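Local coordinates for protein 4-hydroxy-tetrahydrodipicolinate synthase (Methanocaldococcus jannaschii DSM 2661, PDB 2YXG) that probably catalyses the condensation of pyruvate with aspartate-beta-semialdehyde to 4-hydroxy-tetrahydrodipicolinate, a step of lysine biosynthesis, through a Schiff-base intermediate, at residues S88-E92 with V121-L127; R115-G119 with L149-Y154; E211-M215 with I230-L234. One frame throughout, in Å; residues are numbered along the deposited sequence.

Interaction 1 of 3, residues S88-E92 with V121-L127; sequences SVFAE and VAESINL
Val121 begins the contact by setting its CG1 methyl against the hydroxyl of Ser88, CG1 to OG 3.5 Å; that hydroxyl is already hydrogen-bonded to the carbonyl of Ala84, one turn back in its own helix. Ser124 turns toward the other helix, its OG placed between the backbone N and the carbonyl carbon (chi1 77°), from where Ser124 OG hydrogen-bonds back to Val121 O at 2.7 Å. The same carbonyl takes the amide of Ser124, and the flank of Ser124 meets Val89 CG2. Ile125, just past the helix, lays its CG2 methyl on the turn of the other helix, 3.5 Å from Ser88 O. Helices 81-94 and 111-124 are neighbours in the outer layer of the TIM barrel, and residues 125-127 lead from the second of them toward strand 129-133. Here the Glu92 chain, with CG anti to the backbone N (chi1 -172°) and extended beyond it, reaches across to the backbone. Asn126 N meets Glu92 OE2 at 2.7 Å on the syn side, 27° out of the carboxylate plane, and Leu127 N adds a weak bond to the same oxygen. Replacing Glu92 with an alanine would probably leave both amides without this acceptor and the 125-127 link less firmly held. Leu127 then crosses the acidic chain obliquely, its CG 3.7 Å from Glu92 CG.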
ATOM      1  N   SER A  88       8.972  -2.712 -31.972  1.00 23.45           N
ATOM      2  CA  SER A  88       8.919  -1.308 -32.372  1.00 23.61           C
ATOM      3  C   SER A  88       9.314  -1.139 -33.833  1.00 22.99           C
ATOM      4  O   SER A  88       8.654  -0.424 -34.584  1.00 21.56           O
ATOM      5  CB  SER A  88       9.853  -0.467 -31.478  1.00 23.43           C
ATOM      6  OG  SER A  88       9.463  -0.578 -30.096  1.00 25.84           O
ATOM      7  N   VAL A  89      10.414  -1.795 -34.200  1.00 23.79           N
ATOM      8  CA  VAL A  89      10.906  -1.794 -35.579  1.00 24.17           C
ATOM      9  C   VAL A  89       9.820  -2.369 -36.493  1.00 24.18           C
ATOM     10  O   VAL A  89       9.531  -1.808 -37.572  1.00 24.44           O
ATOM     11  CB  VAL A  89      12.224  -2.581 -35.696  1.00 25.39           C
ATOM     12  CG1 VAL A  89      12.560  -2.932 -37.208  1.00 25.19           C
ATOM     13  CG2 VAL A  89      13.366  -1.789 -35.027  1.00 26.17           C
ATOM     14  N   PHE A  90       9.191  -3.443 -36.048  1.00 23.36           N
ATOM     15  CA  PHE A  90       8.081  -3.980 -36.791  1.00 23.94           C
ATOM     16  C   PHE A  90       6.890  -3.003 -36.951  1.00 24.11           C
ATOM     17  O   PHE A  90       6.311  -2.889 -38.027  1.00 22.82           O
ATOM     18  CB  PHE A  90       7.550  -5.273 -36.210  1.00 23.42           C
ATOM     19  CG  PHE A  90       6.314  -5.750 -36.946  1.00 27.97           C
ATOM     20  CD1 PHE A  90       6.440  -6.474 -38.146  1.00 25.77           C
ATOM     21  CD2 PHE A  90       5.026  -5.386 -36.497  1.00 29.07           C
ATOM     22  CE1 PHE A  90       5.316  -6.900 -38.835  1.00 28.15           C
ATOM     23  CE2 PHE A  90       3.905  -5.772 -37.202  1.00 30.58           C
ATOM     24  CZ  PHE A  90       4.039  -6.542 -38.373  1.00 26.78           C
ATOM     25  N   ALA A  91       6.516  -2.312 -35.877  1.00 23.89           N
ATOM     26  CA  ALA A  91       5.427  -1.360 -35.972  1.00 23.36           C
ATOM     27  C   ALA A  91       5.778  -0.274 -37.009  1.00 23.58           C
ATOM     28  O   ALA A  91       4.925   0.204 -37.728  1.00 23.24           O
ATOM     29  CB  ALA A  91       5.154  -0.758 -34.630  1.00 22.89           C
ATOM     30  N   GLU A  92       7.036   0.123 -37.079  1.00 24.54           N
ATOM     31  CA  GLU A  92       7.398   1.198 -38.017  1.00 26.79           C
ATOM     32  C   GLU A  92       7.337   0.690 -39.466  1.00 26.44           C
ATOM     33  O   GLU A  92       6.678   1.285 -40.317  1.00 25.98           O
ATOM     34  CB  GLU A  92       8.768   1.771 -37.706  1.00 27.14           C
ATOM     35  CG  GLU A  92       9.102   3.037 -38.536  1.00 32.14           C
ATOM     36  CD  GLU A  92      10.368   3.688 -38.075  1.00 36.99           C
ATOM     37  OE1 GLU A  92      11.401   2.998 -37.973  1.00 42.63           O
ATOM     38  OE2 GLU A  92      10.346   4.881 -37.791  1.00 42.63           O
ATOM     39  N   VAL A 121      14.581   1.676 -27.294  1.00 23.46           N
ATOM     40  CA  VAL A 121      13.375   1.747 -28.126  1.00 23.37           C
ATOM     41  C   VAL A 121      13.401   3.022 -29.009  1.00 24.46           C
ATOM     42  O   VAL A 121      13.199   2.955 -30.228  1.00 22.85           O
ATOM     43  CB  VAL A 121      12.071   1.638 -27.276  1.00 23.73           C
ATOM     44  CG1 VAL A 121      10.860   1.917 -28.073  1.00 23.19           C
ATOM     45  CG2 VAL A 121      11.977   0.222 -26.622  1.00 22.06           C
ATOM     46  N   ALA A 122      13.647   4.168 -28.367  1.00 24.78           N
ATOM     47  CA  ALA A 122      13.645   5.447 -29.047  1.00 25.03           C
ATOM     48  C   ALA A 122      14.705   5.504 -30.162  1.00 25.86           C
ATOM     49  O   ALA A 122      14.413   6.036 -31.231  1.00 25.83           O
ATOM     50  CB  ALA A 122      13.798   6.571 -28.050  1.00 24.18           C
ATOM     51  N   GLU A 123      15.896   4.947 -29.918  1.00 26.83           N
ATOM     52  CA  GLU A 123      16.961   4.847 -30.929  1.00 28.91           C
ATOM     53  C   GLU A 123      16.632   3.920 -32.088  1.00 29.04           C
ATOM     54  O   GLU A 123      17.216   4.053 -33.165  1.00 30.81           O
ATOM     55  CB  GLU A 123      18.273   4.375 -30.296  1.00 29.38           C
ATOM     56  CG  GLU A 123      19.065   5.514 -29.606  1.00 32.78           C
ATOM     57  CD  GLU A 123      20.011   5.043 -28.484  1.00 33.53           C
ATOM     58  OE1 GLU A 123      20.505   3.877 -28.535  1.00 35.93           O
ATOM     59  OE2 GLU A 123      20.238   5.843 -27.532  1.00 37.46           O
ATOM     60  N   SER A 124      15.716   2.976 -31.878  1.00 28.24           N
ATOM     61  CA  SER A 124      15.428   1.941 -32.867  1.00 27.47           C
ATOM     62  C   SER A 124      14.509   2.413 -34.012  1.00 27.08           C
ATOM     63  O   SER A 124      14.452   1.785 -35.074  1.00 26.94           O
ATOM     64  CB  SER A 124      14.847   0.667 -32.200  1.00 27.17           C
ATOM     65  OG  SER A 124      13.461   0.804 -31.837  1.00 25.71           O
ATOM     66  N   ILE A 125      13.777   3.497 -33.797  1.00 26.86           N
ATOM     67  CA  ILE A 125      12.729   3.887 -34.735  1.00 26.59           C
ATOM     68  C   ILE A 125      12.658   5.379 -34.805  1.00 27.20           C
ATOM     69  O   ILE A 125      13.210   6.049 -33.934  1.00 27.07           O
ATOM     70  CB  ILE A 125      11.332   3.343 -34.315  1.00 26.96           C
ATOM     71  CG1 ILE A 125      10.898   3.904 -32.943  1.00 27.60           C
ATOM     72  CG2 ILE A 125      11.334   1.804 -34.353  1.00 25.65           C
ATOM     73  CD1 ILE A 125       9.456   3.500 -32.522  1.00 25.78           C
ATOM     74  N   ASN A 126      11.952   5.889 -35.825  1.00 27.83           N
ATOM     75  CA  ASN A 126      11.651   7.297 -35.904  1.00 28.72           C
ATOM     76  C   ASN A 126      10.204   7.695 -35.523  1.00 28.18           C
ATOM     77  O   ASN A 126       9.931   8.866 -35.314  1.00 29.13           O
ATOM     78  CB  ASN A 126      12.099   7.875 -37.266  1.00 30.27           C
ATOM     79  CG  ASN A 126      13.659   7.998 -37.345  1.00 35.10           C
ATOM     80  OD1 ASN A 126      14.275   7.478 -38.271  1.00 37.55           O
ATOM     81  ND2 ASN A 126      14.282   8.615 -36.309  1.00 35.06           N
ATOM     82  N   LEU A 127       9.315   6.725 -35.376  1.00 26.33           N
ATOM     83  CA  LEU A 127       7.946   6.971 -34.870  1.00 25.47           C
ATOM     84  C   LEU A 127       7.879   7.710 -33.526  1.00 23.48           C
ATOM     85  O   LEU A 127       8.752   7.554 -32.689  1.00 22.70           O
ATOM     86  CB  LEU A 127       7.183   5.639 -34.750  1.00 24.61           C
ATOM     87  CG  LEU A 127       7.028   4.867 -36.045  1.00 25.95           C
ATOM     88  CD1 LEU A 127       5.988   3.746 -35.862  1.00 24.89           C
ATOM     89  CD2 LEU A 127       6.618   5.863 -37.168  1.00 25.03           C
TER

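Interaction 2 of 3, residues R115-G119 with L149-Y154; sequences RKHFG and LLAEEY
Leu150 reaches helix 111-124 with both methyls. Leu150 CD1 lies 3.8 Å from Phe118 CB and comes obliquely to the Phe118 ring near its CD2; Leu150 CD2 sits 3.7 Å from Arg115 O and touches the methylene CG of that arginine. Alongside, Leu149 CB packs on Arg115 CD. The two helices, 111-124 and 144-153, are neighbouring helices of the TIM-barrel shell, with strand 129-133 and the short helix 135-138 between them in sequence; their short segments run 33° apart with axes 10.5 Å from each other, and Phe118 and Leu150 both touch Leu131 of that strand. The polar contacts centre on Arg115 and Glu153. Arg115 is bent at chi3 (63°), which brings NH1 toward Glu153 OE1 in a long salt bridge of 4.0 Å, the guanidinium and carboxylate planes nearly parallel. A water fills in between, accepting from Arg115 NH1 and donating to Glu153 OE1 at 3.0 Å, with a weak bond to Leu149 O; the NH2 of Arg115 is salt-bridged to Glu112. Close packing against the backbone comes from Tyr154, whose OH, itself hydrogen-bonded to Glu123, lies 3.5 Å from Gly119 CA.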
ATOM      1  N   ARG A 115      15.153   4.074 -18.136  1.00 20.55           N
ATOM      2  CA  ARG A 115      15.667   5.063 -19.093  1.00 20.96           C
ATOM      3  C   ARG A 115      16.388   4.354 -20.235  1.00 20.97           C
ATOM      4  O   ARG A 115      16.165   4.625 -21.400  1.00 21.78           O
ATOM      5  CB  ARG A 115      16.571   6.077 -18.388  1.00 21.14           C
ATOM      6  CG  ARG A 115      16.953   7.378 -19.182  1.00 21.11           C
ATOM      7  CD  ARG A 115      18.156   8.148 -18.503  1.00 24.10           C
ATOM      8  NE  ARG A 115      19.383   7.323 -18.495  1.00 31.65           N
ATOM      9  CZ  ARG A 115      20.057   6.996 -19.602  1.00 34.13           C
ATOM     10  NH1 ARG A 115      19.661   7.469 -20.788  1.00 32.19           N
ATOM     11  NH2 ARG A 115      21.124   6.210 -19.537  1.00 33.29           N
ATOM     12  N   LYS A 116      17.248   3.416 -19.892  1.00 22.64           N
ATOM     13  CA  LYS A 116      18.075   2.729 -20.874  1.00 23.44           C
ATOM     14  C   LYS A 116      17.188   1.889 -21.778  1.00 22.23           C
ATOM     15  O   LYS A 116      17.316   1.941 -23.006  1.00 22.61           O
ATOM     16  CB  LYS A 116      19.047   1.807 -20.165  1.00 23.98           C
ATOM     17  CG  LYS A 116      20.354   2.427 -19.666  1.00 28.60           C
ATOM     18  CD  LYS A 116      21.258   1.293 -19.076  1.00 26.71           C
ATOM     19  CE  LYS A 116      22.702   1.698 -19.044  1.00 34.92           C
ATOM     20  NZ  LYS A 116      23.035   2.427 -17.774  1.00 39.03           N
ATOM     21  N   HIS A 117      16.288   1.108 -21.165  1.00 21.20           N
ATOM     22  CA  HIS A 117      15.226   0.418 -21.909  1.00 19.58           C
ATOM     23  C   HIS A 117      14.512   1.315 -22.918  1.00 19.18           C
ATOM     24  O   HIS A 117      14.523   0.998 -24.112  1.00 17.76           O
ATOM     25  CB  HIS A 117      14.219  -0.253 -20.969  1.00 19.44           C
ATOM     26  CG  HIS A 117      13.119  -0.988 -21.680  1.00 18.15           C
ATOM     27  ND1 HIS A 117      11.899  -0.409 -21.965  1.00 17.85           N
ATOM     28  CD2 HIS A 117      13.047  -2.263 -22.132  1.00 12.19           C
ATOM     29  CE1 HIS A 117      11.118  -1.305 -22.554  1.00 15.89           C
ATOM     30  NE2 HIS A 117      11.796  -2.434 -22.678  1.00 15.70           N
ATOM     31  N   PHE A 118      13.941   2.440 -22.475  1.00 18.22           N
ATOM     32  CA  PHE A 118      13.167   3.296 -23.440  1.00 19.90           C
ATOM     33  C   PHE A 118      14.109   4.016 -24.420  1.00 20.60           C
ATOM     34  O   PHE A 118      13.723   4.367 -25.503  1.00 20.10           O
ATOM     35  CB  PHE A 118      12.236   4.330 -22.737  1.00 18.34           C
ATOM     36  CG  PHE A 118      11.044   3.709 -22.053  1.00 20.30           C
ATOM     37  CD1 PHE A 118      10.113   2.938 -22.780  1.00 22.08           C
ATOM     38  CD2 PHE A 118      10.852   3.844 -20.696  1.00 20.71           C
ATOM     39  CE1 PHE A 118       9.017   2.348 -22.155  1.00 21.33           C
ATOM     40  CE2 PHE A 118       9.711   3.270 -20.064  1.00 21.99           C
ATOM     41  CZ  PHE A 118       8.818   2.536 -20.793  1.00 20.31           C
ATOM     42  N   GLY A 119      15.345   4.266 -23.980  1.00 22.83           N
ATOM     43  CA  GLY A 119      16.400   4.825 -24.836  1.00 22.50           C
ATOM     44  C   GLY A 119      16.654   3.923 -26.032  1.00 22.75           C
ATOM     45  O   GLY A 119      16.714   4.403 -27.151  1.00 21.80           O
ATOM     46  N   LEU A 149      14.298  13.276 -18.536  1.00 24.76           N
ATOM     47  CA  LEU A 149      15.571  12.842 -19.196  1.00 24.71           C
ATOM     48  C   LEU A 149      15.327  12.215 -20.554  1.00 24.19           C
ATOM     49  O   LEU A 149      15.949  12.610 -21.540  1.00 24.13           O
ATOM     50  CB  LEU A 149      16.390  11.875 -18.315  1.00 25.41           C
ATOM     51  CG  LEU A 149      16.827  12.470 -16.959  1.00 27.57           C
ATOM     52  CD1 LEU A 149      17.381  11.399 -16.005  1.00 25.18           C
ATOM     53  CD2 LEU A 149      17.801  13.677 -17.098  1.00 29.21           C
ATOM     54  N   LEU A 150      14.398  11.263 -20.615  1.00 23.37           N
ATOM     55  CA  LEU A 150      13.993  10.668 -21.918  1.00 23.80           C
ATOM     56  C   LEU A 150      13.648  11.684 -23.009  1.00 24.58           C
ATOM     57  O   LEU A 150      14.195  11.641 -24.129  1.00 23.38           O
ATOM     58  CB  LEU A 150      12.828   9.695 -21.745  1.00 22.21           C
ATOM     59  CG  LEU A 150      13.325   8.392 -21.097  1.00 23.64           C
ATOM     60  CD1 LEU A 150      12.156   7.480 -20.559  1.00 18.38           C
ATOM     61  CD2 LEU A 150      14.207   7.685 -22.076  1.00 20.94           C
ATOM     62  N   ALA A 151      12.728  12.584 -22.665  1.00 25.51           N
ATOM     63  CA  ALA A 151      12.242  13.582 -23.596  1.00 28.38           C
ATOM     64  C   ALA A 151      13.359  14.564 -23.938  1.00 29.65           C
ATOM     65  O   ALA A 151      13.488  14.960 -25.097  1.00 30.94           O
ATOM     66  CB  ALA A 151      11.043  14.326 -23.014  1.00 28.17           C
ATOM     67  N   GLU A 152      14.166  14.957 -22.952  1.00 30.79           N
ATOM     68  CA  GLU A 152      15.330  15.813 -23.239  1.00 31.92           C
ATOM     69  C   GLU A 152      16.303  15.183 -24.219  1.00 32.09           C
ATOM     70  O   GLU A 152      16.885  15.909 -25.025  1.00 31.55           O
ATOM     71  CB  GLU A 152      16.050  16.295 -21.967  1.00 32.13           C
ATOM     72  CG  GLU A 152      15.211  17.335 -21.171  1.00 32.98           C
ATOM     73  CD  GLU A 152      15.759  17.680 -19.769  1.00 34.86           C
ATOM     74  OE1 GLU A 152      16.534  16.873 -19.153  1.00 31.83           O
ATOM     75  OE2 GLU A 152      15.374  18.803 -19.278  1.00 40.33           O
ATOM     76  N   GLU A 153      16.459  13.848 -24.186  1.00 31.61           N
ATOM     77  CA  GLU A 153      17.366  13.197 -25.129  1.00 31.52           C
ATOM     78  C   GLU A 153      16.780  12.799 -26.477  1.00 30.76           C
ATOM     79  O   GLU A 153      17.457  12.832 -27.518  1.00 31.53           O
ATOM     80  CB  GLU A 153      18.031  11.963 -24.522  1.00 32.35           C
ATOM     81  CG  GLU A 153      18.965  11.319 -25.540  1.00 34.53           C
ATOM     82  CD  GLU A 153      20.089  10.470 -24.951  1.00 42.72           C
ATOM     83  OE1 GLU A 153      20.077  10.100 -23.745  1.00 42.32           O
ATOM     84  OE2 GLU A 153      21.000  10.144 -25.749  1.00 47.52           O
ATOM     85  N   TYR A 154      15.532  12.381 -26.456  1.00 29.46           N
ATOM     86  CA  TYR A 154      14.923  11.785 -27.624  1.00 28.06           C
ATOM     87  C   TYR A 154      13.722  12.581 -28.069  1.00 28.27           C
ATOM     88  O   TYR A 154      12.672  12.603 -27.373  1.00 27.97           O
ATOM     89  CB  TYR A 154      14.513  10.360 -27.303  1.00 26.82           C
ATOM     90  CG  TYR A 154      15.676   9.500 -26.905  1.00 26.92           C
ATOM     91  CD1 TYR A 154      16.560   8.994 -27.872  1.00 28.51           C
ATOM     92  CD2 TYR A 154      15.925   9.218 -25.555  1.00 27.20           C
ATOM     93  CE1 TYR A 154      17.672   8.190 -27.489  1.00 31.03           C
ATOM     94  CE2 TYR A 154      17.033   8.431 -25.158  1.00 27.35           C
ATOM     95  CZ  TYR A 154      17.878   7.903 -26.128  1.00 27.86           C
ATOM     96  OH  TYR A 154      18.934   7.120 -25.742  1.00 26.19           O
TER
HETATM   97  O   HOH W   1      17.860   9.885 -21.727  1.00 25.51           O

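Interaction 3 of 3, residues E211-M215 with I230-L234; sequences EFVEM and IHYKL
Helices 209-221 and 224-240, joined by a short turn, form an antiparallel hairpin where the helix after barrel strand 199-202 meets the first of the C-terminal helices that follow the TIM barrel. The segments' axes run at 147° and approach to 10.2 Å, and the contact is largely apolar. Ile230 points into the middle of it: its CG2, anti to the backbone N, packs tightly against Met215 CB at 3.5 Å and lies 3.6 Å from Glu211 O. From Met215, with CG likewise anti to its N (chi1 -179°), the chain runs on past Ile230 and bends at chi3, leaving SD against the backbone of His231. Met215 SD lies at the edge of the His231 imidazole, 5.4 Å from the ring centroid, while His231 NE2 forms a weak hydrogen bond to the carbonyl of Glu187. At the more solvent-accessible margin, Lys233 NZ comes within 4.1 Å of Glu211 CG; the carboxylate itself is not in contact with the ammonium, so any attraction between them is probably weak. Phe212, whose ring also packs on Val200 and Ser202 of strand 199-202, turns a ring edge to the other helix, where Leu234 CD1 lies near the ring plane, 3.7 Å from Phe212 CD1.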
ATOM      1  N   GLU A 211     -19.964   9.045 -27.178  1.00 28.51           N
ATOM      2  CA  GLU A 211     -20.124   9.742 -25.924  1.00 27.44           C
ATOM      3  C   GLU A 211     -18.787  10.155 -25.306  1.00 27.15           C
ATOM      4  O   GLU A 211     -18.604  11.308 -24.876  1.00 27.42           O
ATOM      5  CB  GLU A 211     -20.937   8.858 -24.984  1.00 28.03           C
ATOM      6  CG  GLU A 211     -22.366   8.540 -25.487  1.00 28.51           C
ATOM      7  CD  GLU A 211     -22.464   7.358 -26.478  1.00 33.01           C
ATOM      8  OE1 GLU A 211     -21.452   6.871 -27.069  1.00 32.75           O
ATOM      9  OE2 GLU A 211     -23.611   6.920 -26.711  1.00 37.12           O
ATOM     10  N   PHE A 212     -17.842   9.220 -25.268  1.00 26.36           N
ATOM     11  CA  PHE A 212     -16.517   9.543 -24.774  1.00 25.86           C
ATOM     12  C   PHE A 212     -15.802  10.632 -25.588  1.00 23.87           C
ATOM     13  O   PHE A 212     -15.305  11.556 -25.012  1.00 23.32           O
ATOM     14  CB  PHE A 212     -15.644   8.282 -24.648  1.00 27.02           C
ATOM     15  CG  PHE A 212     -14.916   8.208 -23.331  1.00 27.72           C
ATOM     16  CD1 PHE A 212     -15.641   8.283 -22.127  1.00 29.63           C
ATOM     17  CD2 PHE A 212     -13.528   8.127 -23.283  1.00 29.16           C
ATOM     18  CE1 PHE A 212     -14.999   8.264 -20.895  1.00 29.28           C
ATOM     19  CE2 PHE A 212     -12.867   8.105 -22.031  1.00 27.72           C
ATOM     20  CZ  PHE A 212     -13.617   8.171 -20.850  1.00 27.00           C
ATOM     21  N   VAL A 213     -15.778  10.522 -26.912  1.00 21.69           N
ATOM     22  CA  VAL A 213     -15.245  11.587 -27.764  1.00 22.05           C
ATOM     23  C   VAL A 213     -15.861  12.938 -27.432  1.00 23.25           C
ATOM     24  O   VAL A 213     -15.177  13.969 -27.326  1.00 23.42           O
ATOM     25  CB  VAL A 213     -15.470  11.276 -29.272  1.00 22.11           C
ATOM     26  CG1 VAL A 213     -15.435  12.561 -30.114  1.00 20.47           C
ATOM     27  CG2 VAL A 213     -14.484  10.154 -29.737  1.00 19.97           C
ATOM     28  N   GLU A 214     -17.164  12.956 -27.257  1.00 23.72           N
ATOM     29  CA  GLU A 214     -17.740  14.243 -27.029  1.00 26.87           C
ATOM     30  C   GLU A 214     -17.445  14.756 -25.604  1.00 24.44           C
ATOM     31  O   GLU A 214     -17.189  15.959 -25.434  1.00 22.72           O
ATOM     32  CB  GLU A 214     -19.193  14.294 -27.499  1.00 26.82           C
ATOM     33  CG  GLU A 214     -20.231  13.859 -26.559  1.00 31.64           C
ATOM     34  CD  GLU A 214     -21.673  14.286 -27.074  1.00 35.32           C
ATOM     35  OE1 GLU A 214     -22.107  13.747 -28.174  1.00 38.88           O
ATOM     36  OE2 GLU A 214     -22.321  15.165 -26.380  1.00 41.47           O
ATOM     37  N   MET A 215     -17.343  13.848 -24.617  1.00 22.88           N
ATOM     38  CA  MET A 215     -17.012  14.293 -23.251  1.00 22.39           C
ATOM     39  C   MET A 215     -15.602  14.903 -23.261  1.00 21.67           C
ATOM     40  O   MET A 215     -15.366  15.956 -22.690  1.00 21.03           O
ATOM     41  CB  MET A 215     -17.008  13.115 -22.263  1.00 22.64           C
ATOM     42  CG  MET A 215     -16.692  13.533 -20.796  1.00 22.44           C
ATOM     43  SD  MET A 215     -16.313  12.086 -19.801  1.00 26.93           S
ATOM     44  CE  MET A 215     -14.583  11.872 -20.289  1.00 24.00           C
ATOM     45  N   ILE A 230     -21.555  14.075 -19.053  1.00 22.67           N
ATOM     46  CA  ILE A 230     -21.283  12.784 -19.695  1.00 22.37           C
ATOM     47  C   ILE A 230     -20.444  11.870 -18.785  1.00 21.61           C
ATOM     48  O   ILE A 230     -20.678  10.686 -18.722  1.00 23.41           O
ATOM     49  CB  ILE A 230     -20.548  12.988 -21.056  1.00 22.36           C
ATOM     50  CG1 ILE A 230     -21.445  13.795 -22.021  1.00 22.21           C
ATOM     51  CG2 ILE A 230     -20.091  11.644 -21.668  1.00 19.52           C
ATOM     52  CD1 ILE A 230     -20.859  13.864 -23.422  1.00 21.78           C
ATOM     53  N   HIS A 231     -19.486  12.428 -18.075  1.00 21.48           N
ATOM     54  CA  HIS A 231     -18.691  11.660 -17.101  1.00 21.59           C
ATOM     55  C   HIS A 231     -19.595  10.924 -16.081  1.00 21.07           C
ATOM     56  O   HIS A 231     -19.425   9.736 -15.857  1.00 19.50           O
ATOM     57  CB  HIS A 231     -17.741  12.619 -16.382  1.00 20.89           C
ATOM     58  CG  HIS A 231     -16.927  11.972 -15.308  1.00 22.50           C
ATOM     59  ND1 HIS A 231     -17.329  11.934 -13.981  1.00 25.11           N
ATOM     60  CD2 HIS A 231     -15.732  11.328 -15.362  1.00 20.20           C
ATOM     61  CE1 HIS A 231     -16.410  11.311 -13.263  1.00 21.10           C
ATOM     62  NE2 HIS A 231     -15.431  10.930 -14.083  1.00 23.26           N
ATOM     63  N   TYR A 232     -20.537  11.651 -15.466  1.00 20.13           N
ATOM     64  CA  TYR A 232     -21.438  11.043 -14.484  1.00 21.15           C
ATOM     65  C   TYR A 232     -22.468  10.134 -15.083  1.00 21.83           C
ATOM     66  O   TYR A 232     -22.846   9.174 -14.443  1.00 22.71           O
ATOM     67  CB  TYR A 232     -22.100  12.073 -13.550  1.00 20.91           C
ATOM     68  CG  TYR A 232     -21.062  12.591 -12.606  1.00 22.97           C
ATOM     69  CD1 TYR A 232     -20.489  11.725 -11.652  1.00 23.13           C
ATOM     70  CD2 TYR A 232     -20.573  13.901 -12.708  1.00 19.67           C
ATOM     71  CE1 TYR A 232     -19.486  12.156 -10.808  1.00 22.20           C
ATOM     72  CE2 TYR A 232     -19.573  14.348 -11.847  1.00 22.42           C
ATOM     73  CZ  TYR A 232     -19.026  13.451 -10.921  1.00 21.47           C
ATOM     74  OH  TYR A 232     -18.034  13.814 -10.093  1.00 20.77           O
ATOM     75  N   LYS A 233     -22.929  10.410 -16.297  1.00 22.64           N
ATOM     76  CA  LYS A 233     -23.826   9.462 -16.960  1.00 24.95           C
ATOM     77  C   LYS A 233     -23.118   8.102 -17.237  1.00 22.88           C
ATOM     78  O   LYS A 233     -23.733   7.044 -17.153  1.00 22.87           O
ATOM     79  CB  LYS A 233     -24.392  10.065 -18.271  1.00 25.26           C
ATOM     80  CG  LYS A 233     -25.123   9.057 -19.174  1.00 28.21           C
ATOM     81  CD  LYS A 233     -25.596   9.749 -20.471  1.00 31.01           C
ATOM     82  CE  LYS A 233     -24.792   9.340 -21.755  1.00 39.72           C
ATOM     83  NZ  LYS A 233     -25.540   9.500 -23.112  1.00 38.35           N
ATOM     84  N   LEU A 234     -21.833   8.156 -17.584  1.00 21.66           N
ATOM     85  CA  LEU A 234     -21.024   6.962 -17.866  1.00 21.64           C
ATOM     86  C   LEU A 234     -20.303   6.336 -16.675  1.00 21.81           C
ATOM     87  O   LEU A 234     -19.641   5.302 -16.799  1.00 22.38           O
ATOM     88  CB  LEU A 234     -19.951   7.315 -18.933  1.00 23.33           C
ATOM     89  CG  LEU A 234     -20.448   7.923 -20.261  1.00 21.92           C
ATOM     90  CD1 LEU A 234     -19.261   8.149 -21.209  1.00 22.47           C
ATOM     91  CD2 LEU A 234     -21.450   6.962 -20.840  1.00 19.04           C
TER

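Interactions 1 and 2 share helix 111-124, with their centres 13 Å apart, and their segments alternate along the chain. They meet directly where Glu123 OE2 probably hydrogen-bonds Tyr154 OH at 2.6 Å, and Ala122 packs on the same tyrosine. Both lie in the barrel's helical layer, whereas interaction 3, across the barrel with its centre 34 Å from that of interaction 1 and 35 Å from that of interaction 2, joins this layer to the C-terminal helices. The side chain of Phe118 is about 7 Å from that of Tyr132, the predicted proton donor/acceptor; that of Phe212 is about 9 Å from that of Ile201, predicted to bind pyruvate, and about 11 Å from that of Lys161, the predicted Schiff-base residue.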